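Local atomic coordinates of outer membrane protein (Bartonella henselae, PDB entry 2FI9), a protein that is of unknown function but, named as an outer membrane protein, has the compact alpha/beta domain of the DUF498/DUF598 (Mth938-like) family. Residues 38-43 with 119-124; 50-55 with 123-128. One frame throughout, in Å; residues are numbered along the deposited sequence.

Contact 1. Residues 38-43 with 119-124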
loop_
_atom_site.group_PDB
_atom_site.type_symbol
_atom_site.label_atom_id
_atom_site.label_comp_id
_atom_site.label_asym_id
_atom_site.label_seq_id
_atom_site.Cartn_x
_atom_site.Cartn_y
_atom_site.Cartn_z
ATOM N N ILE A 38 -2.093 -2.856 3.905
ATOM C CA ILE A 38 -2.703 -1.993 2.922
ATOM C C ILE A 38 -3.300 -0.773 3.670
ATOM O O ILE A 38 -3.875 -0.925 4.737
ATOM C CB ILE A 38 -3.740 -2.770 2.091
ATOM C CG1 ILE A 38 -3.986 -2.076 0.759
ATOM C CG2 ILE A 38 -5.043 -3.001 2.853
ATOM C CD1 ILE A 38 -4.638 -2.995 -0.244
ATOM N N CYS A 39 -3.102 0.420 3.123
ATOM C CA CYS A 39 -3.497 1.659 3.761
ATOM C C CYS A 39 -4.446 2.344 2.817
ATOM O O CYS A 39 -4.052 2.780 1.738
ATOM C CB CYS A 39 -2.277 2.559 3.977
ATOM S SG CYS A 39 -0.917 1.776 4.855
ATOM N N ILE A 40 -5.709 2.411 3.201
ATOM C CA ILE A 40 -6.745 2.950 2.327
ATOM C C ILE A 40 -7.627 3.903 3.158
ATOM O O ILE A 40 -7.482 3.959 4.381
ATOM C CB ILE A 40 -7.541 1.802 1.652
ATOM C CG1 ILE A 40 -8.070 0.828 2.716
ATOM C CG2 ILE A 40 -6.640 1.067 0.679
ATOM C CD1 ILE A 40 -8.927 -0.310 2.158
ATOM N N PRO A 41 -8.476 4.717 2.506
ATOM C CA PRO A 41 -9.270 5.657 3.325
ATOM C C PRO A 41 -10.005 5.046 4.524
ATOM O O PRO A 41 -10.159 5.733 5.553
ATOM C CB PRO A 41 -10.244 6.260 2.308
ATOM C CG PRO A 41 -9.431 6.278 1.064
ATOM C CD PRO A 41 -8.714 4.929 1.068
ATOM N N SER A 42 -10.454 3.788 4.410
ATOM C CA SER A 42 -11.210 3.142 5.515
ATOM C C SER A 42 -10.310 2.580 6.633
ATOM O O SER A 42 -10.806 2.131 7.663
ATOM C CB SER A 42 -12.109 2.027 4.985
ATOM O OG SER A 42 -11.324 0.935 4.514
ATOM N N GLY A 43 -8.999 2.579 6.409
ATOM C CA GLY A 43 -8.066 2.193 7.458
ATOM C C GLY A 43 -6.812 1.502 6.996
ATOM O O GLY A 43 -6.521 1.442 5.795
ATOM N N ALA A 119 -5.756 11.841 -2.427
ATOM C CA ALA A 119 -6.490 10.579 -2.300
ATOM C C ALA A 119 -5.538 9.401 -2.591
ATOM O O ALA A 119 -5.638 8.745 -3.627
ATOM C CB ALA A 119 -7.725 10.559 -3.243
ATOM N N VAL A 120 -4.623 9.148 -1.657
ATOM C CA VAL A 120 -3.555 8.163 -1.836
ATOM C C VAL A 120 -3.795 6.915 -0.989
ATOM O O VAL A 120 -4.314 6.991 0.154
ATOM C CB VAL A 120 -2.158 8.792 -1.500
ATOM C CG1 VAL A 120 -2.063 9.168 -0.044
ATOM C CG2 VAL A 120 -0.977 7.867 -1.936
ATOM N N ALA A 121 -3.424 5.776 -1.565
ATOM C CA ALA A 121 -3.481 4.487 -0.908
ATOM C C ALA A 121 -2.114 3.856 -1.066
ATOM O O ALA A 121 -1.364 4.218 -1.969
ATOM C CB ALA A 121 -4.565 3.589 -1.552
ATOM N N ALA A 122 -1.788 2.904 -0.200
ATOM C CA ALA A 122 -0.532 2.162 -0.321
ATOM C C ALA A 122 -0.738 0.686 -0.014
ATOM O O ALA A 122 -1.486 0.335 0.899
ATOM C CB ALA A 122 0.512 2.747 0.623
ATOM N N LEU A 123 -0.079 -0.176 -0.789
ATOM C CA LEU A 123 0.015 -1.579 -0.478
ATOM C C LEU A 123 1.475 -1.813 -0.184
ATOM O O LEU A 123 2.317 -1.559 -1.036
ATOM C CB LEU A 123 -0.417 -2.415 -1.684
ATOM C CG LEU A 123 -0.269 -3.934 -1.564
ATOM C CD1 LEU A 123 -0.956 -4.478 -0.340
ATOM C CD2 LEU A 123 -0.825 -4.641 -2.821
ATOM N N LEU A 124 1.791 -2.289 1.013
ATOM C CA LEU A 124 3.191 -2.327 1.423
ATOM C C LEU A 124 3.633 -3.722 1.844
ATOM O O LEU A 124 3.187 -4.217 2.878
ATOM C CB LEU A 124 3.435 -1.319 2.554
ATOM C CG LEU A 124 2.989 0.129 2.297
ATOM C CD1 LEU A 124 2.963 0.958 3.564
ATOM C CD2 LEU A 124 3.880 0.828 1.271
#
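The peptide edges of Cys39 and Ala122 meet across two antiparallel strands, joined by a reciprocal pair of hydrogen bonds: Cys39 N to Ala122 O at 2.8 Å, and Ala122 N to Cys39 O at 3.0 Å. On one face of this pair sit the side chains of Cys39 and Ala122, with CB atoms 4.4 Å apart; Cys39 SG reaches Leu124 CD1 at 4.2 Å. On the other face Ile38 and Leu123 form a non-hydrogen-bonded pair. Ile38 holds CG1 anti to its backbone N (chi1 -158°), and both CG1 and CD1 of Ile38 lie 4.0 Å from Leu123 CD1, the two side chains crossing obliquely. Further along, Ile40 CG2 rests 4.0 Å from Ala121 CB. The carbonyl oxygens also accept CA-H contacts, Ala122 O from Ile38 and Cys39 O from Ala121. Phe110 of helix 103-115 covers Cys39 and Ala122, whereas Val62 of helix 60-64 packs on Ile38 and Ile40. The result is a buried antiparallel strand pair within a mixed beta-sheet with helices on both faces, as expected of a layered alpha/beta fold.

Contact 2. Residues 50-55 with 123-128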
loop_
_atom_site.group_PDB
_atom_site.type_symbol
_atom_site.label_atom_id
_atom_site.label_comp_id
_atom_site.label_asym_id
_atom_site.label_seq_id
_atom_site.Cartn_x
_atom_site.Cartn_y
_atom_site.Cartn_z
ATOM N N THR A 50 2.518 -13.490 0.669
ATOM C CA THR A 50 3.618 -14.470 0.768
ATOM C C THR A 50 4.873 -13.978 0.052
ATOM O O THR A 50 5.969 -14.544 0.202
ATOM C CB THR A 50 3.253 -15.801 0.124
ATOM O OG1 THR A 50 2.969 -15.573 -1.263
ATOM C CG2 THR A 50 2.065 -16.435 0.825
ATOM N N GLY A 51 4.687 -12.939 -0.749
ATOM C CA GLY A 51 5.747 -12.429 -1.599
ATOM C C GLY A 51 5.489 -11.004 -2.012
ATOM O O GLY A 51 4.368 -10.514 -1.885
ATOM N N PRO A 52 6.532 -10.331 -2.511
ATOM C CA PRO A 52 6.492 -8.904 -2.811
ATOM C C PRO A 52 5.630 -8.492 -4.011
ATOM O O PRO A 52 5.331 -7.304 -4.150
ATOM C CB PRO A 52 7.961 -8.567 -3.051
ATOM C CG PRO A 52 8.563 -9.830 -3.490
ATOM C CD PRO A 52 7.864 -10.912 -2.766
ATOM N N VAL A 53 5.230 -9.442 -4.851
ATOM C CA VAL A 53 4.369 -9.117 -5.995
ATOM C C VAL A 53 2.907 -9.304 -5.590
ATOM O O VAL A 53 2.505 -10.409 -5.229
ATOM C CB VAL A 53 4.631 -10.008 -7.235
ATOM C CG1 VAL A 53 3.806 -9.504 -8.403
ATOM C CG2 VAL A 53 6.118 -10.059 -7.618
ATOM N N PRO A 54 2.106 -8.226 -5.645
ATOM C CA PRO A 54 0.733 -8.327 -5.194
ATOM C C PRO A 54 -0.118 -9.195 -6.109
ATOM O O PRO A 54 0.171 -9.316 -7.308
ATOM C CB PRO A 54 0.233 -6.880 -5.229
ATOM C CG PRO A 54 1.118 -6.169 -6.111
ATOM C CD PRO A 54 2.434 -6.883 -6.158
ATOM N N THR A 55 -1.141 -9.806 -5.519
ATOM C CA THR A 55 -2.107 -10.600 -6.253
ATOM C C THR A 55 -3.397 -9.795 -6.399
ATOM O O THR A 55 -3.536 -8.705 -5.825
ATOM C CB THR A 55 -2.420 -11.918 -5.519
ATOM O OG1 THR A 55 -3.111 -11.626 -4.301
ATOM C CG2 THR A 55 -1.142 -12.674 -5.196
ATOM N N LEU A 123 -0.079 -0.176 -0.789
ATOM C CA LEU A 123 0.015 -1.579 -0.478
ATOM C C LEU A 123 1.475 -1.813 -0.184
ATOM O O LEU A 123 2.317 -1.559 -1.036
ATOM C CB LEU A 123 -0.417 -2.415 -1.684
ATOM C CG LEU A 123 -0.269 -3.934 -1.564
ATOM C CD1 LEU A 123 -0.956 -4.478 -0.340
ATOM C CD2 LEU A 123 -0.825 -4.641 -2.821
ATOM N N LEU A 124 1.791 -2.289 1.013
ATOM C CA LEU A 124 3.191 -2.327 1.423
ATOM C C LEU A 124 3.633 -3.722 1.844
ATOM O O LEU A 124 3.187 -4.217 2.878
ATOM C CB LEU A 124 3.435 -1.319 2.554
ATOM C CG LEU A 124 2.989 0.129 2.297
ATOM C CD1 LEU A 124 2.963 0.958 3.564
ATOM C CD2 LEU A 124 3.880 0.828 1.271
ATOM N N PHE A 125 4.511 -4.343 1.053
ATOM C CA PHE A 125 5.117 -5.607 1.452
ATOM C C PHE A 125 6.133 -5.346 2.537
ATOM O O PHE A 125 7.038 -4.548 2.358
ATOM C CB PHE A 125 5.791 -6.283 0.280
ATOM C CG PHE A 125 6.385 -7.631 0.605
ATOM C CD1 PHE A 125 5.565 -8.736 0.816
ATOM C CD2 PHE A 125 7.768 -7.802 0.657
ATOM C CE1 PHE A 125 6.109 -9.981 1.097
ATOM C CE2 PHE A 125 8.326 -9.067 0.916
ATOM C CZ PHE A 125 7.498 -10.149 1.140
ATOM N N ALA A 126 5.979 -6.036 3.659
ATOM C CA ALA A 126 6.846 -5.830 4.815
ATOM C C ALA A 126 8.199 -6.443 4.538
ATOM O O ALA A 126 8.287 -7.615 4.208
ATOM C CB ALA A 126 6.243 -6.470 6.027
ATOM N N VAL A 127 9.242 -5.639 4.687
ATOM C CA VAL A 127 10.619 -6.083 4.473
ATOM C C VAL A 127 11.340 -6.294 5.797
ATOM O O VAL A 127 10.955 -5.735 6.834
ATOM C CB VAL A 127 11.455 -5.063 3.625
ATOM C CG1 VAL A 127 10.981 -5.021 2.189
ATOM C CG2 VAL A 127 11.402 -3.675 4.228
ATOM N N GLU A 128 12.400 -7.101 5.751
ATOM C CA GLU A 128 13.312 -7.231 6.887
ATOM C C GLU A 128 14.016 -5.891 7.105
ATOM O O GLU A 128 14.237 -5.480 8.236
ATOM C CB GLU A 128 14.347 -8.327 6.637
ATOM C CG GLU A 128 13.792 -9.726 6.645
ATOM C CD GLU A 128 13.330 -10.163 8.019
ATOM O OE1 GLU A 128 12.366 -10.956 8.083
ATOM O OE2 GLU A 128 13.916 -9.715 9.036
ATOM O OXT GLU A 128 14.365 -5.192 6.131
#
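Phe125 lays its ring against Gly51 and Pro52, a proline-aromatic CH-pi contact that joins the loop between strand 43-47 and helix 60-64 to the C-terminal segment of this alpha/beta fold. The CB of Phe125 has Pro52 CA as its neighbour, and CG, anti to its own backbone N (chi1 -177°), comes to 3.6 Å from Pro52 CA. From there the two sides of the ring meet different groups. CD1 and CE1 follow the Gly51 carbonyl: CD1 lies 3.4 Å from Gly51 O, and CE1 is 3.3 Å from Gly51 C, approached obliquely. CD2 and CE2 have Pro52 CB as their neighbour instead, CD2 of Phe125 being 3.8 Å from Pro52 CB. At the tip, CZ has Pro52 N and Gly51 C as neighbours. One face of the aromatic ring carries Pro52, with Pro52 N over its centre, 3.6 Å above the plane. Pro52 CB adds the CH-pi interaction, over the same face and 21° off the ring normal. The two side chains lie side by side and point the same way.

No hydrogen bond crosses between the segments, and the backbone of Phe125 is held from elsewhere: its carbonyl O accepts from Thr103 OG1, and its backbone is also hydrogen-bonded to that of Gly75. Pro52 in turn touches Leu81, in another loop of the chain.

Deeper in the fold, Pro54 is buried and points toward the strand, where its ring meets Leu123. Leu123 uses the methyl CD2 for this contact; Pro54 CB approaches Leu123 CD2 to 3.5 Å, tighter than usual for two carbons.

Overall arrangement
From the N terminus, the chain first enters contact 1 at residues 38-43, turns back through strand 43-47 and then supplies residues 50-55 to contact 2. Some 65 residues later, after all three helices, strand 120-124 returns to close contact 1, and its continuation into the C-terminal segment closes contact 2. The two closures therefore cross: contact 1 begins earlier and also ends earlier. Contact 1 pairs neighbouring strands inside the mixed sheet, while contact 2 fastens the loop that precedes helix 60-64 to the end of the last strand. Leu123 links them, turning one methyl branch to each.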